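Local coordinates for protein alkaline serine protease (Thermobifida fusca, PDB 2PFE) that probably hydrolyses proteins as a secreted serine endopeptidase of the S1 family, the mature protease domain carrying a sulfonyl inhibitor on its active site, at residues F30-A33 with G34-S38; A133-E136 with G137-G141. One frame throughout, in Å; residues are numbered along the deposited sequence. Where two conformers were deposited one is given.

Contact 1 (F30-A33 with G34-S38)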
loop_
_atom_site.group_PDB
_atom_site.type_symbol
_atom_site.label_atom_id
_atom_site.label_comp_id
_atom_site.label_asym_id
_atom_site.label_seq_id
_atom_site.Cartn_x
_atom_site.Cartn_y
_atom_site.Cartn_z
ATOM N N PHE A 30 -4.143 2.474 8.849
ATOM C CA PHE A 30 -3.567 2.656 7.544
ATOM C C PHE A 30 -3.981 1.523 6.619
ATOM O O PHE A 30 -4.142 0.382 7.057
ATOM C CB PHE A 30 -2.040 2.817 7.626
ATOM C CG PHE A 30 -1.316 1.662 8.273
ATOM C CD1 PHE A 30 -0.912 0.565 7.510
ATOM C CD2 PHE A 30 -0.976 1.686 9.631
ATOM C CE1 PHE A 30 -0.202 -0.502 8.098
ATOM C CE2 PHE A 30 -0.266 0.618 10.217
ATOM C CZ PHE A 30 0.111 -0.465 9.453
ATOM N N ALA A 31 -4.196 1.857 5.352
ATOM C CA ALA A 31 -4.392 0.865 4.298
ATOM C C ALA A 31 -3.089 0.134 4.016
ATOM O O ALA A 31 -1.990 0.694 4.131
ATOM C CB ALA A 31 -4.898 1.527 3.019
ATOM N N THR A 32 -3.252 -1.108 3.568
ATOM C CA THR A 32 -2.138 -1.978 3.278
ATOM C C THR A 32 -2.615 -3.094 2.350
ATOM O O THR A 32 -3.779 -3.090 1.926
ATOM C CB THR A 32 -1.482 -2.533 4.577
ATOM O OG1 THR A 32 -0.302 -3.260 4.224
ATOM C CG2 THR A 32 -2.434 -3.428 5.385
ATOM N N ALA A 33 -1.723 -4.039 2.042
ATOM C CA ALA A 33 -2.056 -5.214 1.264
ATOM C C ALA A 33 -2.721 -6.251 2.172
ATOM O O ALA A 33 -2.286 -6.473 3.316
ATOM C CB ALA A 33 -0.782 -5.802 0.640
ATOM N N GLY A 34 -3.749 -6.929 1.646
ATOM C CA GLY A 34 -4.427 -8.008 2.373
ATOM C C GLY A 34 -3.484 -9.130 2.756
ATOM O O GLY A 34 -3.632 -9.739 3.827
ATOM N N HIS A 35 -2.513 -9.423 1.888
ATOM C CA HIS A 35 -1.642 -10.585 2.100
ATOM C C HIS A 35 -0.655 -10.397 3.246
ATOM O O HIS A 35 -0.020 -11.362 3.694
ATOM C CB HIS A 35 -0.896 -10.998 0.815
ATOM C CG HIS A 35 0.272 -10.123 0.477
ATOM N ND1 HIS A 35 0.263 -9.238 -0.579
ATOM C CD2 HIS A 35 1.504 -10.028 1.039
ATOM C CE1 HIS A 35 1.423 -8.602 -0.629
ATOM N NE2 HIS A 35 2.194 -9.066 0.337
ATOM N N CYS A 36 -0.504 -9.156 3.711
ATOM C CA CYS A 36 0.388 -8.887 4.853
ATOM C C CYS A 36 -0.135 -9.512 6.155
ATOM O O CYS A 36 0.624 -9.771 7.082
ATOM C CB CYS A 36 0.670 -7.389 4.988
ATOM S SG CYS A 36 1.743 -6.787 3.632
ATOM N N GLY A 37 -1.416 -9.842 6.209
ATOM C CA GLY A 37 -1.946 -10.453 7.425
ATOM C C GLY A 37 -3.449 -10.472 7.387
ATOM O O GLY A 37 -4.090 -9.535 6.886
ATOM N N SER A 38 -4.020 -11.547 7.926
ATOM C CA SER A 38 -5.460 -11.697 7.921
ATOM C C SER A 38 -6.057 -10.947 9.111
ATOM O O SER A 38 -5.339 -10.529 10.020
ATOM C CB SER A 38 -5.847 -13.175 7.926
ATOM O OG SER A 38 -5.243 -13.829 9.020
HETATM O O HOH W 1 -3.359 -6.968 5.943
#
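Ala33 O is approached from two directions. One is the backbone N-H of Cys36, three residues on, which forms a hydrogen bond from Cys36 N to Ala33 O of 3.2 Å with an N-H...O angle of 154°. The donor stands 61° out of the carbonyl plane, so the bond uses no lone-pair direction, as expected when the chain coils as tightly as a 3-10 turn. The other is a water, 2.9 Å from Ala33 O and also 2.8 Å from Gly37 O; it can bridge the start and the end of the turn, though it has other acceptors to serve and may not hold both bonds at once. A second bond, Gly37 N to Gly34 O, carries the same three-residue spacing one step further.

The side chains fold back over this frame. Cys36 SG is held anti to its carbonyl carbon, which lays the sulfur over the methyl of Ala33, with SG 4.0 Å from Ala33 CB, and leaves it to form a disulfide with Cys16. The imidazole of His35 takes the more confined rotamer, CG lying between the backbone N and the carbonyl carbon (chi1 77°). That swings ND1 and CE1 back toward the methyl of Ala33, which meets the ring obliquely: His35 CE1 is 3.8 Å from Ala33 CB, while His35 ND1 is hydrogen-bonded to Asp59 OD2. Thr32 OG1 passes 4.1 Å from Cys36 SG and has its hydrogen-bond partner in the hydroxyl of Tyr9.

A strand that passes through a single linking residue, Ala33, into a 3-10 turn, with the sequence Thr-Ala-Gly-His-Cys, is the histidine motif of chymotrypsin-fold proteases, and His35 is accordingly the predicted base of the catalytic triad.

Contact 2 (A133-E136 with G137-G141). With AES (4-(2-aminoethyl)benzenesulfonyl fluoride), chain D.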
loop_
_atom_site.group_PDB
_atom_site.type_symbol
_atom_site.label_atom_id
_atom_site.label_comp_id
_atom_site.label_asym_id
_atom_site.label_seq_id
_atom_site.Cartn_x
_atom_site.Cartn_y
_atom_site.Cartn_z
ATOM N N ALA A 133 7.266 -0.397 -12.620
ATOM C CA ALA A 133 8.112 -0.155 -11.458
ATOM C C ALA A 133 8.571 -1.452 -10.811
ATOM O O ALA A 133 7.878 -2.461 -10.920
ATOM C CB ALA A 133 7.365 0.698 -10.441
ATOM N N CYS A 134 9.731 -1.428 -10.153
ATOM C CA CYS A 134 10.238 -2.613 -9.454
ATOM C C CYS A 134 9.864 -2.573 -7.972
ATOM O O CYS A 134 9.536 -1.513 -7.437
ATOM C CB CYS A 134 11.753 -2.700 -9.593
ATOM S SG CYS A 134 12.624 -1.268 -8.814
ATOM N N ALA A 135 9.941 -3.727 -7.312
ATOM C CA ALA A 135 9.715 -3.821 -5.872
ATOM C C ALA A 135 10.426 -5.053 -5.360
ATOM O O ALA A 135 10.759 -5.958 -6.142
ATOM C CB ALA A 135 8.213 -3.914 -5.541
ATOM N N GLU A 136 10.596 -5.111 -4.042
ATOM C CA GLU A 136 11.184 -6.274 -3.380
ATOM C C GLU A 136 10.435 -6.587 -2.088
ATOM O O GLU A 136 9.661 -5.759 -1.580
ATOM C CB GLU A 136 12.670 -6.031 -3.098
ATOM C CG GLU A 136 13.501 -5.850 -4.353
ATOM C CD GLU A 136 14.919 -5.470 -4.057
ATOM O OE1 GLU A 136 15.326 -5.612 -2.875
ATOM O OE2 GLU A 136 15.624 -5.032 -5.006
ATOM N N GLY A 137 10.707 -7.762 -1.521
ATOM C CA GLY A 137 10.022 -8.167 -0.309
ATOM C C GLY A 137 10.235 -7.091 0.751
ATOM O O GLY A 137 11.335 -6.535 0.874
ATOM N N GLY A 138 9.183 -6.790 1.512
ATOM C CA GLY A 138 9.191 -5.723 2.513
ATOM C C GLY A 138 8.473 -4.493 1.989
ATOM O O GLY A 138 7.998 -3.672 2.793
ATOM N N ASP A 139 8.414 -4.349 0.655
ATOM C CA ASP A 139 7.758 -3.185 0.040
ATOM C C ASP A 139 6.240 -3.348 -0.007
ATOM O O ASP A 139 5.529 -2.409 -0.343
ATOM C CB ASP A 139 8.244 -2.942 -1.396
ATOM C CG ASP A 139 9.680 -2.432 -1.475
ATOM O OD1 ASP A 139 10.169 -1.748 -0.532
ATOM O OD2 ASP A 139 10.325 -2.683 -2.531
ATOM N N SER A 140 5.744 -4.559 0.245
ATOM C CA SER A 140 4.327 -4.854 0.035
ATOM C C SER A 140 3.457 -4.029 0.972
ATOM O O SER A 140 3.818 -3.817 2.115
ATOM C CB SER A 140 4.066 -6.345 0.192
ATOM O OG SER A 140 4.968 -7.077 -0.640
ATOM N N GLY A 141 2.330 -3.554 0.451
ATOM C CA GLY A 141 1.437 -2.709 1.193
ATOM C C GLY A 141 1.663 -1.226 0.958
ATOM O O GLY A 141 0.775 -0.415 1.246
HETATM C C3 AES D . 8.136 -9.501 -3.648
HETATM C C2 AES D . 7.167 -8.948 -2.804
HETATM C C1 AES D . 6.507 -7.782 -3.193
HETATM S S AES D . 5.294 -6.979 -2.194
HETATM O O1S AES D . 3.923 -6.970 -2.799
HETATM O O2S AES D . 5.968 -5.332 -2.352
HETATM C C6 AES D . 6.836 -7.160 -4.397
HETATM C C5 AES D . 7.794 -7.714 -5.238
HETATM C C4 AES D . 8.455 -8.880 -4.869
HETATM C C7 AES D . 9.494 -9.424 -5.841
HETATM C C8 AES D . 9.763 -10.915 -5.650
HETATM N N8 AES D . 10.162 -11.527 -6.903
#
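Asp139 N to Glu136 O closes a type II beta turn, and Asp139 OD2 takes a second bond back from Glu136 N, just ahead of Ser140 in the Gly-Asp-Ser-Gly motif of chymotrypsin-like proteases. In the turn bond Asp139 N donates to Glu136 O over 2.9 Å, the C=O...N angle being 154° and the donor only slightly tilted from the carbonyl plane. In the backbone-to-side-chain bond Glu136 N donates to Asp139 OD2, also at 2.9 Å, reaching the anti side of the carboxylate 31° out of its plane. Asp139 can answer because its CG is anti to the carbonyl carbon (chi1 -71°), which turns the carboxylate back toward the turn's first residue.

This carboxylate is buried but amply satisfied. Besides Glu136 N, its OD2 receives Thr104 OG1 and a salt bridge from Arg99 NH2, while OD1 accepts Thr103 N; such company would be expected to favour the ionised form. Arg99 also reaches Cys134 O through NH1, so one guanidinium ties the two sides of the loop together, and Glu136 OE2 is spoken for by Cys161 N. With an alanine here in place of Asp139, Glu136 N would probably lose this acceptor and Arg99 is likely to be left without its salt-bridge partner, with the turn before Ser140 probably less firmly held.

Gly138, at the third position of the turn, has a positive phi, where a CB would collide with the preceding carbonyl oxygen. Ser140 follows directly after the turn and carries the inhibitor. Ala135 CB packs against the arylsulfonyl ring, 3.7 Å from its C6. Ser140 OG is bonded covalently to the inhibitor's sulfur, AES S, at 1.6 Å.

The turn of contact 1 and the loop of contact 2 meet at the junction of the two halves of the chymotrypsin-like fold, their centres about 13 Å apart. Where they touch, His35 NE2 comes to 3.3 Å from Ser140 CB, bringing together the predicted catalytic histidine and serine. Nearby, side chains of contact 1 pack on the backbone of contact 2: Thr32 OG1 is 3.5 Å from Gly141 CA, and Cys36 SG lies 3.9 Å from Ser140 O. The imidazole of contact 1 comes within about 4 Å of the inhibitor at its nearest atoms, whereas contact 2 bears it covalently, so the sulfonyl group occupies the site to which both contribute.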